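Long-range contacts in heavy metal cation tricomponent efflux pump ZneA(CzcA-like) (Cupriavidus metallidurans, PDB 4K0J), which exports Zn(II) in exchange for protons, as the inner-membrane RND pump of a tripartite heavy-metal efflux system: residues 39-43 with 131-135; 47-52 with 123-128; 76-82 with 94-98; 543-547 with 851-856; 552-558 with 648-654. All coordinates share one frame. Residues are numbered along the deposited sequence.

Contact 1 of 5, residues 39-43 with 131-135; sequences YPDIA and TSPIG
Two linkers of the RND porter region meet here: residues 39-43, between strand 36-37, which follows membrane helix 13-31, and strand 46-52 of the PN1 subdomain, and residues 131-135, leading out of PN1 into strand 135-143. The first is irregular; the second ends in a type I beta turn from Ser132 to Gly135, closed by Gly135 N to Ser132 O at 2.7 Å. The nearest CA pairs are Asp41-Ile134 at 7.1 Å and Ala43-Ser132 at 6.3 Å.

Tyr39 (chi1 t) sets its CD2 4.3 Å from Ile134 CD1, and Ile134, with chi1 p and chi2 t, points end-on into the bend of the loop, where its CD1 lies 3.8 Å from Pro40 O and 3.6 Å from Asp41 CA. Asp41 is the centre of an inverse gamma turn (phi -62°, psi 85°); with chi1 t, its OD2 accepts from Ser132 OG at 3.2 Å. Ile42 leads away, onto Ile456, Leu460 and Val656. At Ala43, CB packs on Pro133 CG at 3.5 Å. Ser132, chi1 t, thus works twice, for besides donating to Asp41 it closes an ST turn, its OG accepting from Ile134 N at 3.2 Å with an N-H...O angle of 173°.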
# COMPACT_ATOMS: atom_id res chain seq x y z
N TYR C 39 24.78 -5.56 -12.43
CA TYR C 39 23.91 -6.45 -13.18
C TYR C 39 22.50 -6.12 -12.77
O TYR C 39 22.01 -6.63 -11.75
CB TYR C 39 24.24 -7.91 -12.84
CG TYR C 39 23.73 -8.91 -13.86
CD1 TYR C 39 24.62 -9.58 -14.69
CD2 TYR C 39 22.38 -9.19 -13.99
CE1 TYR C 39 24.18 -10.49 -15.62
CE2 TYR C 39 21.93 -10.10 -14.92
CZ TYR C 39 22.83 -10.75 -15.74
OH TYR C 39 22.39 -11.67 -16.67
N PRO C 40 21.83 -5.27 -13.55
CA PRO C 40 20.49 -4.74 -13.24
C PRO C 40 19.50 -5.86 -12.98
O PRO C 40 19.63 -6.92 -13.59
CB PRO C 40 20.11 -4.01 -14.53
CG PRO C 40 21.40 -3.67 -15.17
CD PRO C 40 22.32 -4.79 -14.85
N ASP C 41 18.54 -5.64 -12.08
CA ASP C 41 17.53 -6.64 -11.79
C ASP C 41 16.70 -6.93 -13.04
O ASP C 41 15.64 -6.34 -13.26
CB ASP C 41 16.63 -6.20 -10.64
CG ASP C 41 15.93 -7.36 -9.96
OD1 ASP C 41 16.02 -7.47 -8.72
OD2 ASP C 41 15.28 -8.16 -10.67
N ILE C 42 17.23 -7.84 -13.86
CA ILE C 42 16.64 -8.22 -15.13
C ILE C 42 15.27 -8.86 -14.93
O ILE C 42 14.38 -8.70 -15.76
CB ILE C 42 17.56 -9.22 -15.87
CG1 ILE C 42 18.90 -8.56 -16.19
CG2 ILE C 42 16.93 -9.74 -17.13
CD1 ILE C 42 18.77 -7.19 -16.83
N ALA C 43 15.13 -9.55 -13.81
CA ALA C 43 13.92 -10.31 -13.48
C ALA C 43 12.62 -9.53 -13.62
O ALA C 43 12.61 -8.29 -13.55
CB ALA C 43 14.03 -10.86 -12.08
N THR C 131 12.60 -12.43 -3.21
CA THR C 131 13.91 -12.25 -3.81
C THR C 131 13.82 -12.45 -5.31
O THR C 131 12.93 -13.13 -5.81
CB THR C 131 14.93 -13.25 -3.22
OG1 THR C 131 16.13 -13.23 -4.00
CG2 THR C 131 14.38 -14.66 -3.22
N SER C 132 14.75 -11.82 -6.03
CA SER C 132 14.88 -11.99 -7.47
C SER C 132 15.69 -13.24 -7.74
O SER C 132 16.49 -13.66 -6.91
CB SER C 132 15.58 -10.77 -8.07
OG SER C 132 15.99 -11.00 -9.40
N PRO C 133 15.48 -13.86 -8.92
CA PRO C 133 16.30 -14.99 -9.37
C PRO C 133 17.79 -14.66 -9.45
O PRO C 133 18.60 -15.56 -9.64
CB PRO C 133 15.75 -15.29 -10.76
CG PRO C 133 14.99 -14.06 -11.15
CD PRO C 133 14.40 -13.57 -9.88
N ILE C 134 18.12 -13.38 -9.34
CA ILE C 134 19.51 -12.95 -9.24
C ILE C 134 19.83 -12.40 -7.85
O ILE C 134 20.75 -11.60 -7.68
CB ILE C 134 19.84 -11.86 -10.27
CG1 ILE C 134 19.06 -10.58 -9.98
CG2 ILE C 134 19.55 -12.35 -11.68
CD1 ILE C 134 19.65 -9.36 -10.64
N GLY C 135 19.07 -12.85 -6.85
CA GLY C 135 19.27 -12.39 -5.49
C GLY C 135 20.29 -13.21 -4.72
O GLY C 135 20.67 -12.84 -3.62

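Contact 2 of 5, residues 47-52 with 123-128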
# COMPACT_ATOMS: atom_id res chain seq x y z
N SER C 47 6.38 -14.43 -7.96
CA SER C 47 6.28 -15.00 -6.63
C SER C 47 5.69 -16.39 -6.71
O SER C 47 4.79 -16.65 -7.52
CB SER C 47 5.43 -14.11 -5.73
OG SER C 47 5.46 -14.58 -4.39
N GLN C 48 6.19 -17.30 -5.89
CA GLN C 48 5.71 -18.68 -5.90
C GLN C 48 5.17 -19.13 -4.54
O GLN C 48 5.66 -18.72 -3.48
CB GLN C 48 6.78 -19.65 -6.42
CG GLN C 48 8.21 -19.29 -6.04
CD GLN C 48 9.22 -20.36 -6.42
OE1 GLN C 48 8.85 -21.41 -6.93
NE2 GLN C 48 10.50 -20.09 -6.17
N VAL C 49 4.13 -19.96 -4.59
CA VAL C 49 3.52 -20.53 -3.39
C VAL C 49 3.91 -22.00 -3.19
O VAL C 49 3.87 -22.80 -4.12
CB VAL C 49 1.97 -20.38 -3.39
CG1 VAL C 49 1.41 -20.56 -4.78
CG2 VAL C 49 1.33 -21.36 -2.41
N VAL C 50 4.31 -22.33 -1.97
CA VAL C 50 4.80 -23.66 -1.66
C VAL C 50 3.83 -24.40 -0.75
O VAL C 50 3.67 -24.05 0.43
CB VAL C 50 6.17 -23.59 -0.97
CG1 VAL C 50 6.86 -24.94 -1.03
CG2 VAL C 50 7.03 -22.53 -1.62
N THR C 51 3.16 -25.41 -1.30
CA THR C 51 2.35 -26.31 -0.49
C THR C 51 3.15 -27.58 -0.28
O THR C 51 3.16 -28.46 -1.14
CB THR C 51 1.01 -26.66 -1.18
OG1 THR C 51 0.37 -25.47 -1.65
CG2 THR C 51 0.09 -27.37 -0.20
N GLN C 52 3.83 -27.66 0.86
CA GLN C 52 4.71 -28.79 1.14
C GLN C 52 4.07 -29.85 2.03
O GLN C 52 3.67 -29.56 3.15
CB GLN C 52 6.01 -28.31 1.78
CG GLN C 52 6.83 -29.41 2.42
CD GLN C 52 8.18 -28.94 2.90
OE1 GLN C 52 8.65 -27.86 2.53
NE2 GLN C 52 8.83 -29.74 3.74
N ALA C 123 -4.45 -28.56 3.48
CA ALA C 123 -3.13 -28.16 3.01
C ALA C 123 -2.70 -26.83 3.61
O ALA C 123 -3.54 -26.02 4.03
CB ALA C 123 -3.11 -28.09 1.50
N GLN C 124 -1.39 -26.60 3.65
CA GLN C 124 -0.84 -25.40 4.27
C GLN C 124 0.07 -24.61 3.32
O GLN C 124 1.29 -24.61 3.47
CB GLN C 124 -0.10 -25.77 5.56
CG GLN C 124 0.79 -27.03 5.47
CD GLN C 124 0.04 -28.32 5.78
OE1 GLN C 124 -1.19 -28.35 5.83
NE2 GLN C 124 0.79 -29.40 5.99
N PRO C 125 -0.53 -23.91 2.33
CA PRO C 125 0.23 -23.19 1.30
C PRO C 125 0.90 -21.92 1.83
O PRO C 125 0.25 -21.06 2.41
CB PRO C 125 -0.84 -22.83 0.27
CG PRO C 125 -2.11 -22.75 1.06
CD PRO C 125 -1.99 -23.80 2.13
N SER C 126 2.21 -21.82 1.59
CA SER C 126 3.00 -20.69 2.08
C SER C 126 3.55 -19.84 0.94
O SER C 126 3.37 -20.18 -0.23
CB SER C 126 4.15 -21.21 2.95
OG SER C 126 5.22 -20.28 3.01
N LEU C 127 4.20 -18.73 1.27
CA LEU C 127 4.80 -17.88 0.25
C LEU C 127 6.32 -17.93 0.32
O LEU C 127 6.91 -17.86 1.39
CB LEU C 127 4.33 -16.44 0.42
CG LEU C 127 4.03 -15.71 -0.89
CD1 LEU C 127 2.93 -16.44 -1.63
CD2 LEU C 127 3.62 -14.28 -0.62
N ASP C 128 6.96 -18.08 -0.84
CA ASP C 128 8.41 -18.12 -0.92
C ASP C 128 8.99 -16.74 -0.57
O ASP C 128 8.28 -15.74 -0.66
CB ASP C 128 8.87 -18.56 -2.31
CG ASP C 128 8.93 -17.42 -3.32
OD1 ASP C 128 9.95 -17.30 -4.03
OD2 ASP C 128 7.95 -16.64 -3.41
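Asp128 turns its side chain back over the start of strand 46-52: with chi1 near 85°, its OD2 accepts from Gln48 N at 3.1 Å, while OD1 lies 3.3 Å from Gln48 CG. The same OD2 forms a salt bridge with Arg107 of helix 103-113. The Asp128 backbone N donates to Gln48 O at 3.0 Å. Next comes the antiparallel non-hydrogen-bonded pair Val49 with Leu127 (CA-CA 4.7 Å), then the hydrogen-bonded pair Val50 with Ser126, Val50 N to Ser126 O and Ser126 N to Val50 O both 2.9 Å. Strand 126-127 is an edge strand, within this chain, of the ferredoxin-like beta-alpha-beta sheet of PN1, beside the first strand, 46-52, which bonds to strand 90-97 on its other side. On the helix-covered face Val49 CG2 touches Pro125 CB at 3.7 Å, and Leu127 reaches Arg107, Leu110 and Gln111. Beyond the bridges, Thr51 sits against Pro125 (OG1 to CB, 3.5 Å) and Ala123 (Thr51 CG2 to Ala123 CB, 3.7 Å), while its side chain also meets Ile65 and Leu69 of helix 62-73.

Contact 3 of 5, residues 76-82 with 94-98; sequences VPGMHVM and TVVFK
Strands 79-82 and 94-97 run antiparallel, their axes 147° apart and approaching to 4.4 Å, as neighbours in the beta hairpin 79-87/90-97 within the ferredoxin-like PN1 sheet. Leading into strand 79-82, a type II turn spans Val76 to Met79, with Gly78 at phi 74°, psi 9°. Met79 stands opposite Phe97 as a non-hydrogen-bonded pair (CA-CA 4.3 Å), Val81 opposite Val96 as a hydrogen-bonded pair (5.1 Å) and Met82 opposite Val95 (4.7 Å). The one-residue shift between the first two pairs is a classic bulge: His80, at phi -120°, psi -61°, and Val81 both face Val96, whose O accepts from His80 N and from Val81 N, each at 2.9 Å. Val96 N returns a 2.9 Å bond to Val81 O, and Lys98 N donates to Gly78 O at 2.7 Å.

Val81 CB packs on Val96 CG1 at 3.7 Å. Met82 and Val95 share the other face, CG to CG2 3.7 Å, and both meet Ile73 of helix 62-73; Met79 CG adds a 3.9 Å contact to Val95 CG1. His80 (chi1 t) places CD2 3.5 Å from Lys98 CE. Phe97, chi1 m, has CE2 4.3 Å from Val76 CG2 and 3.7 Å from Pro77 O. Pro77 also touches Tyr104 of a neighbouring subunit. Every hydrogen bond between the two segments is main chain to main chain, so the bulge is held by the backbone, while side chains contribute mainly apolar packing.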
# COMPACT_ATOMS: atom_id res chain seq x y z
N VAL C 76 -5.85 -13.83 -9.70
CA VAL C 76 -5.15 -12.73 -9.04
C VAL C 76 -4.93 -11.59 -10.03
O VAL C 76 -4.61 -11.82 -11.20
CB VAL C 76 -3.80 -13.14 -8.40
CG1 VAL C 76 -4.01 -14.20 -7.34
CG2 VAL C 76 -2.80 -13.60 -9.46
N PRO C 77 -5.13 -10.35 -9.58
CA PRO C 77 -4.94 -9.19 -10.43
C PRO C 77 -3.48 -9.04 -10.84
O PRO C 77 -2.58 -9.40 -10.09
CB PRO C 77 -5.35 -8.02 -9.53
CG PRO C 77 -5.19 -8.54 -8.15
CD PRO C 77 -5.59 -9.97 -8.23
N GLY C 78 -3.26 -8.52 -12.05
CA GLY C 78 -1.91 -8.26 -12.53
C GLY C 78 -1.15 -9.51 -12.92
O GLY C 78 0.05 -9.45 -13.19
N MET C 79 -1.84 -10.64 -12.97
CA MET C 79 -1.20 -11.89 -13.35
C MET C 79 -0.83 -11.88 -14.84
O MET C 79 -1.57 -11.35 -15.66
CB MET C 79 -2.12 -13.07 -13.06
CG MET C 79 -1.44 -14.42 -13.20
SD MET C 79 -2.38 -15.58 -14.21
CE MET C 79 -2.18 -14.86 -15.83
N HIS C 80 0.32 -12.46 -15.17
CA HIS C 80 0.76 -12.53 -16.56
C HIS C 80 0.94 -13.97 -17.02
O HIS C 80 0.29 -14.41 -17.95
CB HIS C 80 2.07 -11.76 -16.75
CG HIS C 80 2.59 -11.81 -18.15
ND1 HIS C 80 3.87 -12.22 -18.46
CD2 HIS C 80 2.01 -11.49 -19.33
CE1 HIS C 80 4.06 -12.15 -19.76
NE2 HIS C 80 2.94 -11.71 -20.32
N VAL C 81 1.84 -14.69 -16.36
CA VAL C 81 2.06 -16.10 -16.66
C VAL C 81 1.90 -16.93 -15.40
O VAL C 81 2.43 -16.58 -14.34
CB VAL C 81 3.47 -16.34 -17.23
CG1 VAL C 81 3.67 -17.81 -17.56
CG2 VAL C 81 3.70 -15.50 -18.47
N MET C 82 1.16 -18.03 -15.51
CA MET C 82 0.96 -18.89 -14.35
C MET C 82 1.39 -20.34 -14.59
O MET C 82 0.77 -21.05 -15.37
CB MET C 82 -0.49 -18.86 -13.88
CG MET C 82 -0.65 -19.34 -12.46
SD MET C 82 -2.29 -19.99 -12.12
CE MET C 82 -2.06 -20.51 -10.43
N THR C 94 4.23 -21.27 -9.48
CA THR C 94 4.92 -20.03 -9.83
C THR C 94 3.96 -19.06 -10.52
O THR C 94 3.25 -19.45 -11.44
CB THR C 94 6.14 -20.29 -10.74
OG1 THR C 94 7.13 -21.02 -10.01
CG2 THR C 94 6.74 -18.99 -11.21
N VAL C 95 3.93 -17.81 -10.05
CA VAL C 95 3.16 -16.78 -10.73
C VAL C 95 4.03 -15.59 -11.08
O VAL C 95 4.65 -15.00 -10.21
CB VAL C 95 1.98 -16.27 -9.87
CG1 VAL C 95 1.37 -15.02 -10.50
CG2 VAL C 95 0.93 -17.35 -9.72
N VAL C 96 4.08 -15.25 -12.37
CA VAL C 96 4.75 -14.03 -12.80
C VAL C 96 3.69 -13.02 -13.24
O VAL C 96 2.70 -13.38 -13.87
CB VAL C 96 5.81 -14.30 -13.90
CG1 VAL C 96 5.76 -15.75 -14.35
CG2 VAL C 96 5.64 -13.36 -15.08
N PHE C 97 3.91 -11.76 -12.87
CA PHE C 97 2.93 -10.69 -13.05
C PHE C 97 3.22 -9.80 -14.25
O PHE C 97 4.24 -9.95 -14.92
CB PHE C 97 2.85 -9.83 -11.79
CG PHE C 97 2.34 -10.56 -10.58
CD1 PHE C 97 3.16 -11.41 -9.87
CD2 PHE C 97 1.04 -10.37 -10.15
CE1 PHE C 97 2.68 -12.08 -8.75
CE2 PHE C 97 0.56 -11.03 -9.03
CZ PHE C 97 1.39 -11.89 -8.33
N LYS C 98 2.30 -8.88 -14.53
CA LYS C 98 2.51 -7.90 -15.59
C LYS C 98 3.48 -6.85 -15.08
O LYS C 98 3.77 -6.80 -13.89
CB LYS C 98 1.18 -7.24 -15.99
CG LYS C 98 0.51 -7.86 -17.21
CD LYS C 98 1.34 -7.65 -18.47
CE LYS C 98 0.67 -8.27 -19.69
NZ LYS C 98 1.53 -8.18 -20.91

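Contact 4 of 5, residues 543-547 with 851-856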
# COMPACT_ATOMS: atom_id res chain seq x y z
N GLY C 543 22.69 -11.91 -38.87
CA GLY C 543 22.04 -12.74 -37.88
C GLY C 543 21.37 -11.89 -36.82
O GLY C 543 21.78 -10.75 -36.59
N ARG C 544 20.34 -12.43 -36.17
CA ARG C 544 19.61 -11.69 -35.15
C ARG C 544 19.54 -12.45 -33.84
O ARG C 544 19.19 -13.63 -33.82
CB ARG C 544 18.20 -11.35 -35.65
CG ARG C 544 18.17 -10.38 -36.83
CD ARG C 544 16.78 -10.29 -37.43
NE ARG C 544 15.75 -10.13 -36.41
CZ ARG C 544 14.44 -10.19 -36.65
NH1 ARG C 544 14.00 -10.40 -37.89
NH2 ARG C 544 13.57 -10.04 -35.66
N ASP C 545 19.87 -11.78 -32.74
CA ASP C 545 19.78 -12.36 -31.41
C ASP C 545 18.78 -11.59 -30.55
O ASP C 545 17.76 -11.12 -31.05
CB ASP C 545 21.15 -12.36 -30.72
CG ASP C 545 22.12 -13.35 -31.34
OD1 ASP C 545 23.15 -13.65 -30.70
OD2 ASP C 545 21.85 -13.84 -32.45
N PHE C 546 19.08 -11.48 -29.26
CA PHE C 546 18.32 -10.62 -28.36
C PHE C 546 19.27 -9.87 -27.44
O PHE C 546 19.01 -8.73 -27.06
CB PHE C 546 17.31 -11.42 -27.55
CG PHE C 546 16.62 -10.61 -26.49
CD1 PHE C 546 17.00 -10.71 -25.16
CD2 PHE C 546 15.61 -9.72 -26.82
CE1 PHE C 546 16.38 -9.95 -24.19
CE2 PHE C 546 14.98 -8.97 -25.85
CZ PHE C 546 15.37 -9.09 -24.53
N LEU C 547 20.35 -10.53 -27.06
CA LEU C 547 21.45 -9.90 -26.34
C LEU C 547 22.67 -10.80 -26.39
O LEU C 547 22.54 -12.02 -26.49
CB LEU C 547 21.05 -9.57 -24.89
CG LEU C 547 20.31 -10.59 -24.02
CD1 LEU C 547 21.19 -11.77 -23.58
CD2 LEU C 547 19.71 -9.90 -22.80
N ASN C 851 11.58 -12.98 -26.16
CA ASN C 851 12.43 -11.81 -26.01
C ASN C 851 12.72 -11.17 -27.37
O ASN C 851 12.56 -9.96 -27.55
CB ASN C 851 13.73 -12.17 -25.28
CG ASN C 851 13.52 -12.43 -23.79
OD1 ASN C 851 12.50 -12.04 -23.22
ND2 ASN C 851 14.49 -13.07 -23.16
N GLN C 852 13.13 -12.00 -28.32
CA GLN C 852 13.40 -11.55 -29.69
C GLN C 852 12.16 -10.92 -30.31
O GLN C 852 12.25 -9.87 -30.96
CB GLN C 852 13.87 -12.71 -30.56
CG GLN C 852 14.12 -12.34 -32.02
CD GLN C 852 14.04 -13.54 -32.95
OE1 GLN C 852 15.04 -13.97 -33.52
NE2 GLN C 852 12.84 -14.09 -33.11
N GLN C 853 11.01 -11.56 -30.12
CA GLN C 853 9.75 -11.05 -30.66
C GLN C 853 9.41 -9.66 -30.12
O GLN C 853 9.16 -8.73 -30.89
CB GLN C 853 8.60 -12.03 -30.38
CG GLN C 853 8.57 -13.21 -31.33
CD GLN C 853 7.27 -14.00 -31.23
OE1 GLN C 853 6.81 -14.31 -30.13
NE2 GLN C 853 6.69 -14.33 -32.37
N ARG C 854 9.41 -9.52 -28.80
CA ARG C 854 9.09 -8.24 -28.17
C ARG C 854 10.08 -7.15 -28.57
O ARG C 854 9.69 -6.02 -28.85
CB ARG C 854 9.05 -8.38 -26.65
CG ARG C 854 7.97 -9.32 -26.13
CD ARG C 854 6.58 -8.84 -26.54
NE ARG C 854 5.53 -9.75 -26.10
CZ ARG C 854 4.24 -9.57 -26.33
NH1 ARG C 854 3.82 -8.50 -27.00
NH2 ARG C 854 3.35 -10.46 -25.89
N ALA C 855 11.36 -7.50 -28.61
CA ALA C 855 12.40 -6.55 -28.98
C ALA C 855 12.23 -6.06 -30.42
O ALA C 855 12.29 -4.86 -30.69
CB ALA C 855 13.78 -7.16 -28.79
N GLN C 856 12.02 -7.00 -31.34
CA GLN C 856 11.81 -6.69 -32.75
C GLN C 856 10.58 -5.80 -32.94
O GLN C 856 10.65 -4.74 -33.58
CB GLN C 856 11.66 -7.97 -33.57
CG GLN C 856 11.00 -7.79 -34.93
CD GLN C 856 11.83 -6.97 -35.90
OE1 GLN C 856 13.05 -6.85 -35.74
NE2 GLN C 856 11.18 -6.42 -36.92
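The linker between membrane helix 521-536 and the PC1 porter subdomain lies here against the first turns of helix 848-873, which is predicted to continue into the membrane. Residues 543-547 adopt no regular structure, while 851-856 are helical, with Ala855 N bonded to Asn851 O and Gln856 N to Gln852 O, both at 2.9 Å. No hydrogen bond crosses the interface; the contact is made by packing.

Phe546, chi1 t and chi2 -102°, lays its ring across the helix surface. Asn851, chi1 m, presents CB over one ring face, 3.3 Å from the centroid and only 4° off the normal, a close, well-centred CH-pi contact. Ala855 CB approaches the ring edge instead, 3.7 Å from Phe546 CE2. Ile456 of helix 455-460 also packs on Phe546 and on Asn851.

Gln852 extends with chi1 and chi2 both t, bringing CG 4.0 Å from Asp545 O and its side chain onto Leu819. Asp545 itself has its CA-to-CB bond directed away from the helix and packs on Asp818, Leu819 and Thr908. Arg544, with chi1 m, chi2 t and chi3 p, reaches in crosswise to the helix, to Gln856, whose chi2 p bends the side chain: Gln856 OE1 lies over a face of the guanidinium, 3.2 Å from Arg544 NH2, at an angle too poor for a hydrogen bond.

Contact 5 of 5, residues 552-558 with 648-654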
# COMPACT_ATOMS: atom_id res chain seq x y z
N GLU C 552 29.27 -13.50 -16.88
CA GLU C 552 29.34 -13.38 -15.43
C GLU C 552 30.65 -14.00 -14.96
O GLU C 552 31.48 -14.42 -15.77
CB GLU C 552 28.13 -14.07 -14.78
CG GLU C 552 26.80 -13.69 -15.42
CD GLU C 552 25.61 -14.42 -14.80
OE1 GLU C 552 25.81 -15.27 -13.90
OE2 GLU C 552 24.47 -14.15 -15.22
N GLY C 553 30.86 -14.07 -13.65
CA GLY C 553 32.09 -14.61 -13.12
C GLY C 553 32.28 -16.11 -13.33
O GLY C 553 33.40 -16.61 -13.28
N SER C 554 31.18 -16.82 -13.56
CA SER C 554 31.20 -18.28 -13.52
C SER C 554 30.33 -18.95 -14.58
O SER C 554 29.92 -18.31 -15.55
CB SER C 554 30.78 -18.76 -12.13
OG SER C 554 29.63 -18.08 -11.68
N ILE C 555 30.07 -20.23 -14.38
CA ILE C 555 29.22 -21.02 -15.27
C ILE C 555 28.29 -21.94 -14.48
O ILE C 555 28.74 -22.67 -13.61
CB ILE C 555 30.06 -21.90 -16.22
CG1 ILE C 555 30.90 -21.04 -17.17
CG2 ILE C 555 29.18 -22.84 -17.02
CD1 ILE C 555 31.72 -21.85 -18.14
N TRP C 556 26.99 -21.92 -14.79
CA TRP C 556 26.02 -22.78 -14.11
C TRP C 556 25.59 -23.97 -14.95
O TRP C 556 25.46 -23.87 -16.17
CB TRP C 556 24.79 -21.97 -13.69
CG TRP C 556 23.90 -22.68 -12.74
CD1 TRP C 556 22.82 -23.46 -13.05
CD2 TRP C 556 24.00 -22.68 -11.31
NE1 TRP C 556 22.24 -23.94 -11.90
CE2 TRP C 556 22.95 -23.48 -10.82
CE3 TRP C 556 24.87 -22.08 -10.40
CZ2 TRP C 556 22.74 -23.69 -9.46
CZ3 TRP C 556 24.67 -22.29 -9.05
CH2 TRP C 556 23.62 -23.09 -8.59
N LEU C 557 25.35 -25.10 -14.30
CA LEU C 557 25.00 -26.34 -14.99
C LEU C 557 23.67 -26.93 -14.51
O LEU C 557 23.41 -27.01 -13.31
CB LEU C 557 26.12 -27.38 -14.81
CG LEU C 557 27.33 -27.41 -15.75
CD1 LEU C 557 28.11 -26.12 -15.72
CD2 LEU C 557 28.24 -28.56 -15.36
N GLN C 558 22.84 -27.35 -15.45
CA GLN C 558 21.66 -28.14 -15.13
C GLN C 558 21.91 -29.58 -15.54
O GLN C 558 21.55 -30.00 -16.63
CB GLN C 558 20.43 -27.59 -15.84
CG GLN C 558 19.98 -26.23 -15.33
CD GLN C 558 19.30 -26.32 -13.99
OE1 GLN C 558 18.80 -27.38 -13.60
NE2 GLN C 558 19.26 -25.20 -13.27
N PHE C 648 23.89 -26.14 -20.09
CA PHE C 648 24.84 -25.04 -19.91
C PHE C 648 24.19 -23.65 -19.81
O PHE C 648 23.45 -23.23 -20.69
CB PHE C 648 25.86 -25.04 -21.05
CG PHE C 648 26.98 -26.01 -20.87
CD1 PHE C 648 28.16 -25.62 -20.25
CD2 PHE C 648 26.87 -27.31 -21.32
CE1 PHE C 648 29.21 -26.51 -20.09
CE2 PHE C 648 27.92 -28.21 -21.15
CZ PHE C 648 29.09 -27.80 -20.54
N SER C 649 24.50 -22.95 -18.72
CA SER C 649 23.96 -21.62 -18.45
C SER C 649 24.86 -20.83 -17.49
O SER C 649 26.05 -21.08 -17.41
CB SER C 649 22.53 -21.71 -17.90
OG SER C 649 22.39 -22.84 -17.04
N GLN C 650 24.27 -19.87 -16.78
CA GLN C 650 25.02 -19.06 -15.82
C GLN C 650 24.21 -18.86 -14.55
O GLN C 650 22.98 -18.92 -14.58
CB GLN C 650 25.42 -17.71 -16.44
CG GLN C 650 26.26 -17.84 -17.69
CD GLN C 650 26.94 -16.55 -18.07
OE1 GLN C 650 28.03 -16.26 -17.61
NE2 GLN C 650 26.29 -15.78 -18.94
N PRO C 651 24.89 -18.63 -13.41
CA PRO C 651 24.20 -18.57 -12.12
C PRO C 651 23.10 -17.50 -12.00
O PRO C 651 22.08 -17.78 -11.38
CB PRO C 651 25.33 -18.30 -11.14
CG PRO C 651 26.51 -18.93 -11.78
CD PRO C 651 26.35 -18.63 -13.24
N MET C 652 23.29 -16.32 -12.57
CA MET C 652 22.26 -15.29 -12.46
C MET C 652 21.18 -15.46 -13.52
O MET C 652 19.99 -15.44 -13.22
CB MET C 652 22.85 -13.88 -12.59
CG MET C 652 23.73 -13.43 -11.43
SD MET C 652 24.36 -11.77 -11.73
CE MET C 652 23.11 -10.77 -10.92
N ILE C 653 21.61 -15.62 -14.77
CA ILE C 653 20.70 -15.64 -15.91
C ILE C 653 19.82 -16.90 -15.97
O ILE C 653 18.72 -16.85 -16.50
CB ILE C 653 21.46 -15.45 -17.25
CG1 ILE C 653 20.49 -15.07 -18.37
CG2 ILE C 653 22.26 -16.69 -17.61
CD1 ILE C 653 19.81 -13.75 -18.16
N ASP C 654 20.31 -18.00 -15.41
CA ASP C 654 19.55 -19.25 -15.39
C ASP C 654 18.22 -19.07 -14.65
O ASP C 654 17.18 -19.58 -15.07
CB ASP C 654 20.37 -20.35 -14.71
CG ASP C 654 19.73 -21.71 -14.82
OD1 ASP C 654 19.98 -22.40 -15.83
OD2 ASP C 654 19.00 -22.10 -13.90
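Glu552 spends both carboxylate oxygens on the bend between strand 645-649 and helix 653-660. Its OE1 accepts from Met652 N at 3.0 Å with an angle of 165°, and its OE2 takes a weak bond from Ile653 N at 3.2 Å (134°). The Glu552 backbone N donates in turn to Gln650 OE1 at 3.1 Å, while Gln650 NE2 is satisfied by Leu550 O. This reciprocal pattern ties Glu552 to the bend.

Within the sheet, Trp556 and Ser649 form an antiparallel hydrogen-bonded pair, Trp556 N to Ser649 O and Ser649 N to Trp556 O both 2.9 Å. Asp654 accepts from two side chains of these segments: OD1 from Ser649 OG at 2.7 Å, and OD2 from Gln558 NE2 at 3.2 Å and, weakly, from His664 outside them. Asp654 N bonds to Gln650 O at 2.9 Å. Gln558 is further engaged outside the segments, NE2 with Glu610 and OE1 with His608. Packing fills the gaps: Trp556 CB touches Pro651 CD at 3.7 Å, and Ile555 CG2 meets Phe648 CD1 at 4.4 Å.

In the ferredoxin-like PC1 subdomain, strand 554-560 lies between 645-649 and 608-615. Helix 627-638 covers Ile555, Leu557 and Phe648, while Trp556 leans on Glu610 and Ala612 of strand 608-615; Met652 reaches helix 323-353.

Contacts 2 and 3 belong to one sheet of PN1, their centres 15 Å apart: strands 46-52 and 90-97 are neighbours, joined by a probable hydrogen bond from Ser47 N to Val95 O at 2.9 Å. Contact 1, 21 Å from contact 2 between centres, gathers the chain entering and leaving that subdomain. It touches contact 5, centres 13 Å apart, through Tyr39 CD2 and Met652 CE (3.5 Å) and Ile134 CG2 and Met652 O (3.5 Å), so the PN1 linkers rest on PC1. Contact 4 approaches contacts 1, 3 and 5 to about 6 Å between nearest atoms without touching; its linker leads within five residues to contact 5, connecting PC1 with the membrane helices.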